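Local coordinates for nitrate transport protein (Xanthomonas axonopodis pv. citri, PDB 3KSX), which probably captures alkanesulfonates in the periplasm for uptake by an ABC importer, and here holds the sulfonate buffer MOPS between its two domains, at residues 26-31 / 220-224; 102-107 / 274-279; 112-116 / 141-146; 126-130 / 149-155. All coordinates share one frame; numbering follows the deposited sequence.

Contact 1. Residues 26-31 / 220-224; sequences AEPAQL and YATAW
Pro-28 lies flat over the indole of Trp-224, and this CH-pi contact carries much of the junction. Its CB sits 3.8 Å from the centroid of the five-membered ring of Trp-224, only 10° off the ring normal. Its CD lies 3.8 Å from Trp-224 CE3, above the same face. The flat-sided proline ring suits this place, since a rigid ring loses little conformational freedom on resting against the indole. At the other end of the indole the chain before the proline continues the cover: the carbonyl carbon of Glu-27 approaches Trp-224 CZ3 to 3.6 Å, and Ala-26 adds its methyl, CB to CZ3 at 4.0 Å. The opposite face of the indole is backed by Ala-223 CB.

The place is the edge of the first domain, whose mixed sheet has the 2-1-3-5-4 strand order of type II periplasmic binding proteins. Residues 26-31 lead into its strand 30-36, while 220-224 end the short helix 218-223 that follows strand 212-217.

One hydrogen bond joins the segments, from Tyr-220 OH to the backbone O of Gln-30 at 2.8 Å, with the donor tilted 28° from the carbonyl plane. With chi1 at -168°, Tyr-220 holds its ring opposite the backbone N, carrying the phenol out to this strand carbonyl. Apolar groups crowd the hydroxyl end: Pro-28 CG touches Tyr-220 OH at 3.2 Å, and Leu-31 CD1 lies 4.0 Å from Tyr-220 CE2. Phe-227 of helix 225-244 packs on Pro-28, Leu-31 and Tyr-220 together, whereas the carboxylate of Glu-27 turns to a salt bridge with Arg-57.

Contact 2. Residues 102-107 / 274-279; sequences YVGWVP and ASVQPL
Trp-105 and Gln-277 form a single antiparallel bridge, a hydrogen-bonded pair in which each residue gives its N-H to the other's carbonyl. The bond from Gln-277 N to Trp-105 O is 2.8 Å long. The reverse bond, from Trp-105 N to Gln-277 O, is modelled too short, so its geometry is doubtful. Trp-105 O also receives a CA-H...O contact from Val-276 CA at 3.2 Å.

Apolar contacts flank this bridge. Leu-279 fills one end with its branched tip: CD1 lies 3.4 Å from Gly-104 N, CD2 reaches Tyr-102 CB at 3.8 Å, and CG meets Trp-105 CB. Gly-104, with no side chain, lies close to Val-276, its CA 3.8 Å from Val-276 CG2. The indole of Trp-105 and the side chain of Gln-277 run side by side in the same direction, with Gln-277 CG 3.6 Å from Trp-105 CE3. Beyond them Pro-107 CD packs on Ala-274 CB at 3.8 Å, compact groups where the two chains run close.

Strand 100-106 is the outermost of its sheet, and the loop between helices 261-269 and 281-296 borders it on one side. Strand 212-217 pairs on the other edge, where Val-103 and Gly-104 together stand opposite the single residue Phe-214, a classic beta bulge. The loop in turn packs against two helices, Val-276 on helix 225-244 and Leu-279 on helix 281-296.

Contact 3. Residues 112-116 / 141-146; sequences AETIL and SAHNLL
Glu-113 reaches from the start of strand 113-118 to Ser-141, the first residue of helix 141-152. Its CB passes Leu-145 CD1 at 4.2 Å, the apolar start of the path. From there CG stands beside the backbone N, and a sharp bend at chi2 (-94°) swings the carboxylate toward the serine. At the tip OE2 accepts a hydrogen bond from Ser-141 OG, 2.8 Å long, through its syn lone pair, the side that faces OE1. The hydroxyl therefore sits in the mouth of the carboxylate, with OE1 also only 2.9 Å from OG. A small residue with a donor suits a helix start here.

Further along the strand the contact turns apolar. Leu-145 CD2 nestles against the strand backbone, 3.5 Å from Thr-114 C, and meets Ile-115 CG1 at 3.7 Å. Ile-115 CD1 then touches Leu-146 CD1 at 3.6 Å, the two side chains crossing at about a right angle. The axes of strand 113-116 and helix 141-146 approach to 8.6 Å, at 67°, close enough for these branched side chains to touch.

Such packing of a helix on the central sheet is characteristic of the alpha/beta domains of periplasmic binding proteins. The polar end borders the ligand pocket: the bound MOPS lies about 3 Å from the Glu-113 side chain and accepts a hydrogen bond from Ser-141 N, at the N-terminus of the helix.

Contact 4. Residues 126-130 / 149-155; sequences VADLK and VLAKSGL
Residues 126-130, with a 3-10 turn at 127-129, meet the last turn of helix 141-152 and the residues that follow it, Ala-127 and Ser-153 drawing nearest at 5.8 Å between their CA atoms. The helix ends in a Schellman motif: Gly-154, at positive phi, lets the chain turn back, with Leu-155 N bonded to Leu-150 O and Gly-154 N to Ala-151 O. Ser-153 N is an extra donor to Leu-150 O.

The turn-back brings Leu-155 across to the 3-10 turn. Its CD1 rests 3.6 Å from Val-126 O, and CD2 lies 3.7 Å from Lys-130 CB, so that the lysine offers its aliphatic root to the contact while its amine heads away. Val-126 uses both its methyls. CG2 presses on Val-149 CG1 at 3.4 Å, tighter than usual, and CG1 lies 4.1 Å from Leu-150 CD2. The same leucine methyl meets Leu-129 CD1 at 4.0 Å, on the buried side where Leu-129 also touches Leu-201.

Near the surface a water accepts from Ala-127 N at 3.1 Å and is weakly linked to Ser-153 OG. Cohesion rests on burying aliphatic surface, the water adding at most a weak polar link, so the fit depends on shape more than on directed bonds.

How the contacts relate
The first two contacts belong to one domain and the last two to the other. Contacts 1 and 2 lie on one five-stranded sheet, at separate places about 19 Å apart between centres, and both pack on helix 225-244. Contacts 3 and 4 share helix 141-152, one at its start and one at its end, and meet where Ile-115 CD1 touches Val-149 CG1 at 3.7 Å. Contact 3 is the buried one, with its polar pair beside the ligand; the others are partly buried. Chemistry follows place: backbone pairing at a sheet margin in contact 2, a proline-indole CH-pi contact and a tyrosine hydrogen bond in contact 1 at the periphery, and aliphatic packing with a water at the edge of contact 4.

Contact 1. Residues 26-31 / 220-224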
loop_
_atom_site.group_PDB
_atom_site.type_symbol
_atom_site.label_atom_id
_atom_site.label_comp_id
_atom_site.label_asym_id
_atom_site.label_seq_id
_atom_site.Cartn_x
_atom_site.Cartn_y
_atom_site.Cartn_z
ATOM N N ALA A 26 27.210 -17.408 -0.561
ATOM C CA ALA A 26 26.868 -16.450 -1.625
ATOM C C ALA A 26 25.770 -15.411 -1.229
ATOM O O ALA A 26 25.275 -15.393 -0.083
ATOM C CB ALA A 26 26.457 -17.242 -2.894
ATOM N N GLU A 27 25.468 -14.515 -2.178
ATOM C CA GLU A 27 24.275 -13.663 -2.192
ATOM C C GLU A 27 23.651 -13.950 -3.557
ATOM O O GLU A 27 24.311 -14.506 -4.433
ATOM C CB GLU A 27 24.643 -12.181 -2.095
ATOM C CG GLU A 27 25.763 -11.891 -1.122
ATOM C CD GLU A 27 26.012 -10.407 -0.957
ATOM O OE1 GLU A 27 26.475 -9.767 -1.927
ATOM O OE2 GLU A 27 25.752 -9.893 0.149
ATOM N N PRO A 28 22.380 -13.611 -3.757
ATOM C CA PRO A 28 21.792 -14.063 -5.015
ATOM C C PRO A 28 22.339 -13.370 -6.249
ATOM O O PRO A 28 22.921 -12.285 -6.148
ATOM C CB PRO A 28 20.317 -13.729 -4.844
ATOM C CG PRO A 28 20.339 -12.668 -3.829
ATOM C CD PRO A 28 21.380 -12.994 -2.887
ATOM N N ALA A 29 22.138 -14.005 -7.407
ATOM C CA ALA A 29 22.537 -13.430 -8.689
ATOM C C ALA A 29 21.688 -12.183 -8.987
ATOM O O ALA A 29 22.183 -11.201 -9.567
ATOM C CB ALA A 29 22.335 -14.427 -9.792
ATOM N N GLN A 30 20.418 -12.214 -8.567
ATOM C CA GLN A 30 19.494 -11.178 -8.985
ATOM C C GLN A 30 18.414 -10.956 -7.889
ATOM O O GLN A 30 18.043 -11.897 -7.159
ATOM C CB GLN A 30 18.818 -11.576 -10.311
ATOM C CG GLN A 30 18.077 -10.365 -10.904
ATOM C CD GLN A 30 17.352 -10.623 -12.236
ATOM O OE1 GLN A 30 16.973 -11.755 -12.556
ATOM N NE2 GLN A 30 17.122 -9.546 -12.989
ATOM N N LEU A 31 17.930 -9.717 -7.787
ATOM C CA LEU A 31 16.774 -9.399 -6.946
ATOM C C LEU A 31 15.858 -8.578 -7.828
ATOM O O LEU A 31 16.196 -7.424 -8.150
ATOM C CB LEU A 31 17.204 -8.571 -5.734
ATOM C CG LEU A 31 16.016 -7.917 -4.971
ATOM C CD1 LEU A 31 14.974 -8.970 -4.509
ATOM C CD2 LEU A 31 16.534 -7.123 -3.820
ATOM N N TYR A 220 12.651 -17.891 -2.416
ATOM C CA TYR A 220 13.753 -16.932 -2.412
ATOM C C TYR A 220 14.139 -16.638 -0.945
ATOM O O TYR A 220 15.301 -16.525 -0.664
ATOM C CB TYR A 220 13.346 -15.656 -3.151
ATOM C CG TYR A 220 14.464 -14.664 -3.495
ATOM C CD1 TYR A 220 15.202 -14.779 -4.680
ATOM C CD2 TYR A 220 14.742 -13.596 -2.633
ATOM C CE1 TYR A 220 16.197 -13.844 -5.005
ATOM C CE2 TYR A 220 15.711 -12.634 -2.970
ATOM C CZ TYR A 220 16.404 -12.748 -4.160
ATOM O OH TYR A 220 17.350 -11.795 -4.447
ATOM N N ALA A 221 13.148 -16.466 -0.052
ATOM C CA ALA A 221 13.418 -16.101 1.333
ATOM C C ALA A 221 14.090 -17.279 2.077
ATOM O O ALA A 221 14.978 -17.096 2.927
ATOM C CB ALA A 221 12.093 -15.651 2.043
ATOM N N THR A 222 13.692 -18.492 1.721
ATOM C CA THR A 222 14.337 -19.712 2.245
ATOM C C THR A 222 15.789 -19.816 1.798
ATOM O O THR A 222 16.658 -20.069 2.648
ATOM C CB THR A 222 13.522 -20.912 1.830
ATOM O OG1 THR A 222 12.280 -20.731 2.482
ATOM C CG2 THR A 222 14.128 -22.238 2.343
ATOM N N ALA A 223 16.048 -19.589 0.506
ATOM C CA ALA A 223 17.433 -19.639 -0.052
ATOM C C ALA A 223 18.365 -18.534 0.426
ATOM O O ALA A 223 19.551 -18.760 0.581
ATOM C CB ALA A 223 17.431 -19.667 -1.536
ATOM N N TRP A 224 17.807 -17.369 0.688
ATOM C CA TRP A 224 18.599 -16.131 0.847
ATOM C C TRP A 224 18.098 -15.312 1.994
ATOM O O TRP A 224 17.907 -14.096 1.847
ATOM C CB TRP A 224 18.471 -15.301 -0.429
ATOM C CG TRP A 224 18.871 -16.040 -1.700
ATOM C CD1 TRP A 224 18.035 -16.424 -2.758
ATOM C CD2 TRP A 224 20.177 -16.523 -2.049
ATOM N NE1 TRP A 224 18.758 -17.072 -3.715
ATOM C CE2 TRP A 224 20.068 -17.160 -3.301
ATOM C CE3 TRP A 224 21.426 -16.460 -1.427
ATOM C CZ2 TRP A 224 21.194 -17.731 -3.955
ATOM C CZ3 TRP A 224 22.550 -17.025 -2.075
ATOM C CH2 TRP A 224 22.427 -17.632 -3.317
#

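Contact 2. Residues 102-107 / 274-279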
loop_
_atom_site.group_PDB
_atom_site.type_symbol
_atom_site.label_atom_id
_atom_site.label_comp_id
_atom_site.label_asym_id
_atom_site.label_seq_id
_atom_site.Cartn_x
_atom_site.Cartn_y
_atom_site.Cartn_z
ATOM N N TYR A 102 5.333 -13.227 4.595
ATOM C CA TYR A 102 5.439 -11.841 5.098
ATOM C C TYR A 102 6.819 -11.773 5.693
ATOM O O TYR A 102 7.080 -12.524 6.608
ATOM C CB TYR A 102 4.424 -11.647 6.227
ATOM C CG TYR A 102 2.976 -11.682 5.808
ATOM C CD1 TYR A 102 2.314 -12.909 5.591
ATOM C CD2 TYR A 102 2.262 -10.505 5.673
ATOM C CE1 TYR A 102 0.895 -12.952 5.252
ATOM C CE2 TYR A 102 0.896 -10.514 5.349
ATOM C CZ TYR A 102 0.229 -11.718 5.096
ATOM O OH TYR A 102 -1.151 -11.718 4.790
ATOM N N VAL A 103 7.685 -10.842 5.262
ATOM C CA VAL A 103 9.071 -10.861 5.707
ATOM C C VAL A 103 9.395 -9.492 6.389
ATOM O O VAL A 103 10.471 -9.269 6.970
ATOM C CB VAL A 103 10.054 -11.172 4.499
ATOM C CG1 VAL A 103 9.691 -12.562 3.864
ATOM C CG2 VAL A 103 9.959 -9.990 3.399
ATOM N N GLY A 104 8.464 -8.565 6.311
ATOM C CA GLY A 104 8.685 -7.277 6.921
ATOM C C GLY A 104 7.412 -6.484 7.062
ATOM O O GLY A 104 6.423 -6.759 6.357
ATOM N N TRP A 105 7.414 -5.550 8.016
ATOM C CA TRP A 105 6.174 -4.791 8.346
ATOM C C TRP A 105 6.425 -3.303 8.298
ATOM O O TRP A 105 7.484 -2.862 8.787
ATOM C CB TRP A 105 5.593 -5.236 9.716
ATOM C CG TRP A 105 4.547 -4.281 10.295
ATOM C CD1 TRP A 105 3.343 -3.994 9.785
ATOM C CD2 TRP A 105 4.719 -3.403 11.424
ATOM N NE1 TRP A 105 2.671 -3.056 10.580
ATOM C CE2 TRP A 105 3.518 -2.657 11.570
ATOM C CE3 TRP A 105 5.761 -3.203 12.329
ATOM C CZ2 TRP A 105 3.328 -1.705 12.596
ATOM C CZ3 TRP A 105 5.617 -2.223 13.289
ATOM C CH2 TRP A 105 4.389 -1.488 13.428
ATOM N N VAL A 106 5.461 -2.563 7.720
ATOM C CA VAL A 106 5.576 -1.155 7.425
ATOM C C VAL A 106 4.463 -0.525 8.282
ATOM O O VAL A 106 3.283 -0.833 8.090
ATOM C CB VAL A 106 5.205 -0.864 5.920
ATOM C CG1 VAL A 106 5.273 0.629 5.676
ATOM C CG2 VAL A 106 6.165 -1.606 4.931
ATOM N N PRO A 107 4.812 0.300 9.272
ATOM C CA PRO A 107 3.734 0.858 10.077
ATOM C C PRO A 107 2.707 1.736 9.299
ATOM O O PRO A 107 2.964 2.222 8.179
ATOM C CB PRO A 107 4.489 1.663 11.088
ATOM C CG PRO A 107 5.859 0.868 11.162
ATOM C CD PRO A 107 6.108 0.816 9.726
ATOM N N ALA A 274 7.846 5.502 9.245
ATOM C CA ALA A 274 7.274 4.163 8.930
ATOM C C ALA A 274 8.273 3.195 8.271
ATOM O O ALA A 274 8.072 2.770 7.112
ATOM C CB ALA A 274 5.976 4.263 8.066
ATOM N N SER A 275 9.343 2.861 9.000
ATOM C CA SER A 275 10.412 2.002 8.499
ATOM C C SER A 275 9.993 0.521 8.500
ATOM O O SER A 275 9.267 0.054 9.403
ATOM C CB SER A 275 11.669 2.231 9.348
ATOM O OG SER A 275 11.355 2.110 10.716
ATOM N N VAL A 276 10.440 -0.234 7.515
ATOM C CA VAL A 276 10.154 -1.669 7.495
ATOM C C VAL A 276 10.907 -2.317 8.650
ATOM O O VAL A 276 12.060 -2.013 8.867
ATOM C CB VAL A 276 10.408 -2.322 6.126
ATOM C CG1 VAL A 276 11.842 -2.191 5.706
ATOM C CG2 VAL A 276 9.974 -3.825 6.167
ATOM N N GLN A 277 10.206 -3.109 9.448
ATOM C CA GLN A 277 10.827 -3.904 10.544
ATOM C C GLN A 277 10.139 -5.250 10.652
ATOM O O GLN A 277 9.139 -5.530 9.893
ATOM C CB GLN A 277 10.665 -3.171 11.819
ATOM C CG GLN A 277 9.293 -2.501 11.898
ATOM C CD GLN A 277 9.272 -1.398 12.935
ATOM O OE1 GLN A 277 9.439 -0.211 12.623
ATOM N NE2 GLN A 277 9.031 -1.779 14.171
ATOM N N PRO A 278 10.617 -6.087 11.583
ATOM C CA PRO A 278 10.068 -7.390 11.714
ATOM C C PRO A 278 8.648 -7.315 12.196
ATOM O O PRO A 278 8.231 -6.349 12.830
ATOM C CB PRO A 278 10.905 -8.027 12.819
ATOM C CG PRO A 278 12.206 -7.312 12.778
ATOM C CD PRO A 278 11.776 -5.903 12.482
ATOM N N LEU A 279 7.882 -8.302 11.822
ATOM C CA LEU A 279 6.499 -8.424 12.282
ATOM C C LEU A 279 6.473 -8.754 13.772
ATOM O O LEU A 279 7.206 -9.637 14.276
ATOM C CB LEU A 279 5.687 -9.490 11.461
ATOM C CG LEU A 279 5.272 -9.042 10.012
ATOM C CD1 LEU A 279 6.368 -9.195 8.962
ATOM C CD2 LEU A 279 4.092 -9.900 9.591
#

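Contact 3. Residues 112-116 / 141-146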
loop_
_atom_site.group_PDB
_atom_site.type_symbol
_atom_site.label_atom_id
_atom_site.label_comp_id
_atom_site.label_asym_id
_atom_site.label_seq_id
_atom_site.Cartn_x
_atom_site.Cartn_y
_atom_site.Cartn_z
ATOM N N ALA A 112 -2.896 9.255 5.271
ATOM C CA ALA A 112 -2.640 9.124 3.874
ATOM C C ALA A 112 -3.630 8.139 3.218
ATOM O O ALA A 112 -3.471 7.849 2.043
ATOM C CB ALA A 112 -1.218 8.729 3.631
ATOM N N GLU A 113 -4.562 7.526 3.985
ATOM C CA GLU A 113 -5.588 6.638 3.393
ATOM C C GLU A 113 -6.914 7.365 3.477
ATOM O O GLU A 113 -7.352 7.662 4.579
ATOM C CB GLU A 113 -5.779 5.299 4.141
ATOM C CG GLU A 113 -4.514 4.511 4.230
ATOM C CD GLU A 113 -4.376 3.484 3.064
ATOM O OE1 GLU A 113 -5.214 3.416 2.101
ATOM O OE2 GLU A 113 -3.419 2.683 3.201
ATOM N N THR A 114 -7.578 7.579 2.342
ATOM C CA THR A 114 -8.708 8.536 2.308
ATOM C C THR A 114 -9.890 8.079 1.431
ATOM O O THR A 114 -9.671 7.368 0.463
ATOM C CB THR A 114 -8.219 9.914 1.810
ATOM O OG1 THR A 114 -7.911 9.850 0.410
ATOM C CG2 THR A 114 -6.937 10.333 2.548
ATOM N N ILE A 115 -11.110 8.521 1.770
ATOM C CA ILE A 115 -12.226 8.557 0.895
ATOM C C ILE A 115 -12.383 10.018 0.455
ATOM O O ILE A 115 -12.559 10.920 1.325
ATOM C CB ILE A 115 -13.461 8.008 1.616
ATOM C CG1 ILE A 115 -13.180 6.591 2.216
ATOM C CG2 ILE A 115 -14.768 7.976 0.709
ATOM C CD1 ILE A 115 -14.459 6.068 2.990
ATOM N N LEU A 116 -12.338 10.195 -0.874
ATOM C CA LEU A 116 -12.451 11.488 -1.553
ATOM C C LEU A 116 -13.817 11.569 -2.225
ATOM O O LEU A 116 -14.349 10.541 -2.699
ATOM C CB LEU A 116 -11.306 11.646 -2.556
ATOM C CG LEU A 116 -9.851 11.557 -2.127
ATOM C CD1 LEU A 116 -8.963 11.941 -3.255
ATOM C CD2 LEU A 116 -9.620 12.424 -0.947
ATOM N N SER A 141 -5.394 -1.732 0.328
ATOM C CA SER A 141 -5.700 -1.058 1.602
ATOM C C SER A 141 -6.946 -0.156 1.638
ATOM O O SER A 141 -7.584 -0.050 2.679
ATOM C CB SER A 141 -4.490 -0.198 2.071
ATOM O OG SER A 141 -4.235 0.897 1.138
ATOM N N ALA A 142 -7.345 0.417 0.497
ATOM C CA ALA A 142 -8.554 1.299 0.385
ATOM C C ALA A 142 -9.821 0.497 0.488
ATOM O O ALA A 142 -10.797 0.962 1.016
ATOM C CB ALA A 142 -8.502 2.098 -0.957
ATOM N N HIS A 143 -9.770 -0.779 0.083
ATOM C CA HIS A 143 -10.926 -1.692 0.253
ATOM C C HIS A 143 -11.195 -1.887 1.744
ATOM O O HIS A 143 -12.321 -1.734 2.170
ATOM C CB HIS A 143 -10.583 -3.034 -0.383
ATOM C CG HIS A 143 -11.750 -3.877 -0.746
ATOM N ND1 HIS A 143 -11.631 -4.939 -1.613
ATOM C CD2 HIS A 143 -13.035 -3.875 -0.321
ATOM C CE1 HIS A 143 -12.808 -5.558 -1.721
ATOM N NE2 HIS A 143 -13.668 -4.938 -0.935
ATOM N N ASN A 144 -10.146 -2.154 2.526
ATOM C CA ASN A 144 -10.309 -2.244 3.999
ATOM C C ASN A 144 -10.695 -0.878 4.671
ATOM O O ASN A 144 -11.568 -0.816 5.586
ATOM C CB ASN A 144 -9.043 -2.829 4.672
ATOM C CG ASN A 144 -9.180 -2.880 6.181
ATOM O OD1 ASN A 144 -10.059 -3.587 6.694
ATOM N ND2 ASN A 144 -8.318 -2.150 6.903
ATOM N N LEU A 145 -10.060 0.235 4.246
ATOM C CA LEU A 145 -10.475 1.569 4.738
ATOM C C LEU A 145 -11.984 1.797 4.518
ATOM O O LEU A 145 -12.710 2.206 5.458
ATOM C CB LEU A 145 -9.726 2.690 4.025
ATOM C CG LEU A 145 -10.267 4.091 4.372
ATOM C CD1 LEU A 145 -9.569 4.416 5.688
ATOM C CD2 LEU A 145 -9.912 5.118 3.315
ATOM N N LEU A 146 -12.463 1.512 3.293
ATOM C CA LEU A 146 -13.867 1.682 2.990
ATOM C C LEU A 146 -14.777 0.811 3.848
ATOM O O LEU A 146 -15.749 1.295 4.411
ATOM C CB LEU A 146 -14.104 1.464 1.487
ATOM C CG LEU A 146 -15.402 1.844 0.840
ATOM C CD1 LEU A 146 -15.824 3.271 1.153
ATOM C CD2 LEU A 146 -15.238 1.610 -0.687
#

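Contact 4. Residues 126-130 / 149-155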
loop_
_atom_site.group_PDB
_atom_site.type_symbol
_atom_site.label_atom_id
_atom_site.label_comp_id
_atom_site.label_asym_id
_atom_site.label_seq_id
_atom_site.Cartn_x
_atom_site.Cartn_y
_atom_site.Cartn_z
ATOM N N VAL A 126 -20.068 10.316 5.853
ATOM C CA VAL A 126 -20.003 8.905 5.447
ATOM C C VAL A 126 -21.407 8.361 5.193
ATOM O O VAL A 126 -21.601 7.615 4.250
ATOM C CB VAL A 126 -19.196 8.065 6.460
ATOM C CG1 VAL A 126 -19.243 6.573 6.073
ATOM C CG2 VAL A 126 -17.748 8.515 6.543
ATOM N N ALA A 127 -22.416 8.760 5.978
ATOM C CA ALA A 127 -23.745 8.224 5.771
ATOM C C ALA A 127 -24.275 8.541 4.415
ATOM O O ALA A 127 -25.028 7.731 3.812
ATOM C CB ALA A 127 -24.723 8.720 6.869
ATOM N N ASP A 128 -23.830 9.672 3.869
ATOM C CA ASP A 128 -24.256 10.096 2.535
ATOM C C ASP A 128 -23.772 9.172 1.392
ATOM O O ASP A 128 -24.268 9.242 0.258
ATOM C CB ASP A 128 -23.702 11.488 2.271
ATOM C CG ASP A 128 -24.416 12.581 3.026
ATOM O OD1 ASP A 128 -25.588 12.403 3.451
ATOM O OD2 ASP A 128 -23.788 13.660 3.141
ATOM N N LEU A 129 -22.809 8.296 1.658
ATOM C CA LEU A 129 -22.346 7.264 0.679
ATOM C C LEU A 129 -23.336 6.115 0.430
ATOM O O LEU A 129 -23.205 5.420 -0.564
ATOM C CB LEU A 129 -20.987 6.649 1.090
ATOM C CG LEU A 129 -19.823 7.645 1.292
ATOM C CD1 LEU A 129 -18.633 6.989 1.925
ATOM C CD2 LEU A 129 -19.324 8.186 0.007
ATOM N N LYS A 130 -24.354 5.943 1.265
ATOM C CA LYS A 130 -25.320 4.872 0.977
ATOM C C LYS A 130 -25.815 5.059 -0.459
ATOM O O LYS A 130 -26.250 6.170 -0.883
ATOM C CB LYS A 130 -26.517 4.892 1.946
ATOM C CG LYS A 130 -27.581 3.808 1.625
ATOM C CD LYS A 130 -28.798 3.983 2.564
ATOM C CE LYS A 130 -29.938 2.975 2.293
ATOM N NZ LYS A 130 -30.067 2.498 0.869
ATOM N N VAL A 149 -14.754 2.228 7.508
ATOM C CA VAL A 149 -15.402 3.553 7.650
ATOM C C VAL A 149 -16.920 3.406 7.524
ATOM O O VAL A 149 -17.668 3.928 8.355
ATOM C CB VAL A 149 -14.796 4.554 6.633
ATOM C CG1 VAL A 149 -15.595 5.822 6.503
ATOM C CG2 VAL A 149 -13.417 4.944 7.066
ATOM N N LEU A 150 -17.363 2.705 6.497
ATOM C CA LEU A 150 -18.769 2.449 6.252
ATOM C C LEU A 150 -19.388 1.788 7.486
ATOM O O LEU A 150 -20.464 2.177 7.967
ATOM C CB LEU A 150 -18.943 1.578 5.020
ATOM C CG LEU A 150 -18.644 2.275 3.652
ATOM C CD1 LEU A 150 -18.809 1.259 2.572
ATOM C CD2 LEU A 150 -19.593 3.438 3.463
ATOM N N ALA A 151 -18.672 0.821 8.061
ATOM C CA ALA A 151 -19.290 0.092 9.186
ATOM C C ALA A 151 -19.585 0.985 10.418
ATOM O O ALA A 151 -20.509 0.671 11.217
ATOM C CB ALA A 151 -18.460 -1.077 9.565
ATOM N N LYS A 152 -18.798 2.031 10.605
ATOM C CA LYS A 152 -19.031 2.975 11.667
ATOM C C LYS A 152 -20.338 3.757 11.505
ATOM O O LYS A 152 -20.869 4.259 12.506
ATOM C CB LYS A 152 -17.827 3.910 11.858
ATOM C CG LYS A 152 -16.602 3.293 12.537
ATOM C CD LYS A 152 -15.535 4.365 12.715
ATOM C CE LYS A 152 -14.512 4.049 13.804
ATOM N NZ LYS A 152 -14.812 2.827 14.628
ATOM N N SER A 153 -20.862 3.872 10.281
ATOM C CA SER A 153 -22.127 4.551 9.999
ATOM C C SER A 153 -23.211 3.534 9.684
ATOM O O SER A 153 -24.285 3.862 9.155
ATOM C CB SER A 153 -21.948 5.513 8.838
ATOM O OG SER A 153 -21.105 6.557 9.290
ATOM N N GLY A 154 -22.945 2.287 10.058
ATOM C CA GLY A 154 -23.894 1.263 9.769
ATOM C C GLY A 154 -24.092 0.965 8.298
ATOM O O GLY A 154 -25.170 0.527 7.894
ATOM N N LEU A 155 -23.041 1.133 7.476
ATOM C CA LEU A 155 -23.170 0.752 6.073
ATOM C C LEU A 155 -22.276 -0.443 5.777
ATOM O O LEU A 155 -21.245 -0.577 6.392
ATOM C CB LEU A 155 -22.763 1.930 5.159
ATOM C CG LEU A 155 -23.740 3.106 5.163
ATOM C CD1 LEU A 155 -23.134 4.335 4.437
ATOM C CD2 LEU A 155 -25.031 2.707 4.523
HETATM O O HOH W 1 -22.083 9.748 8.898
#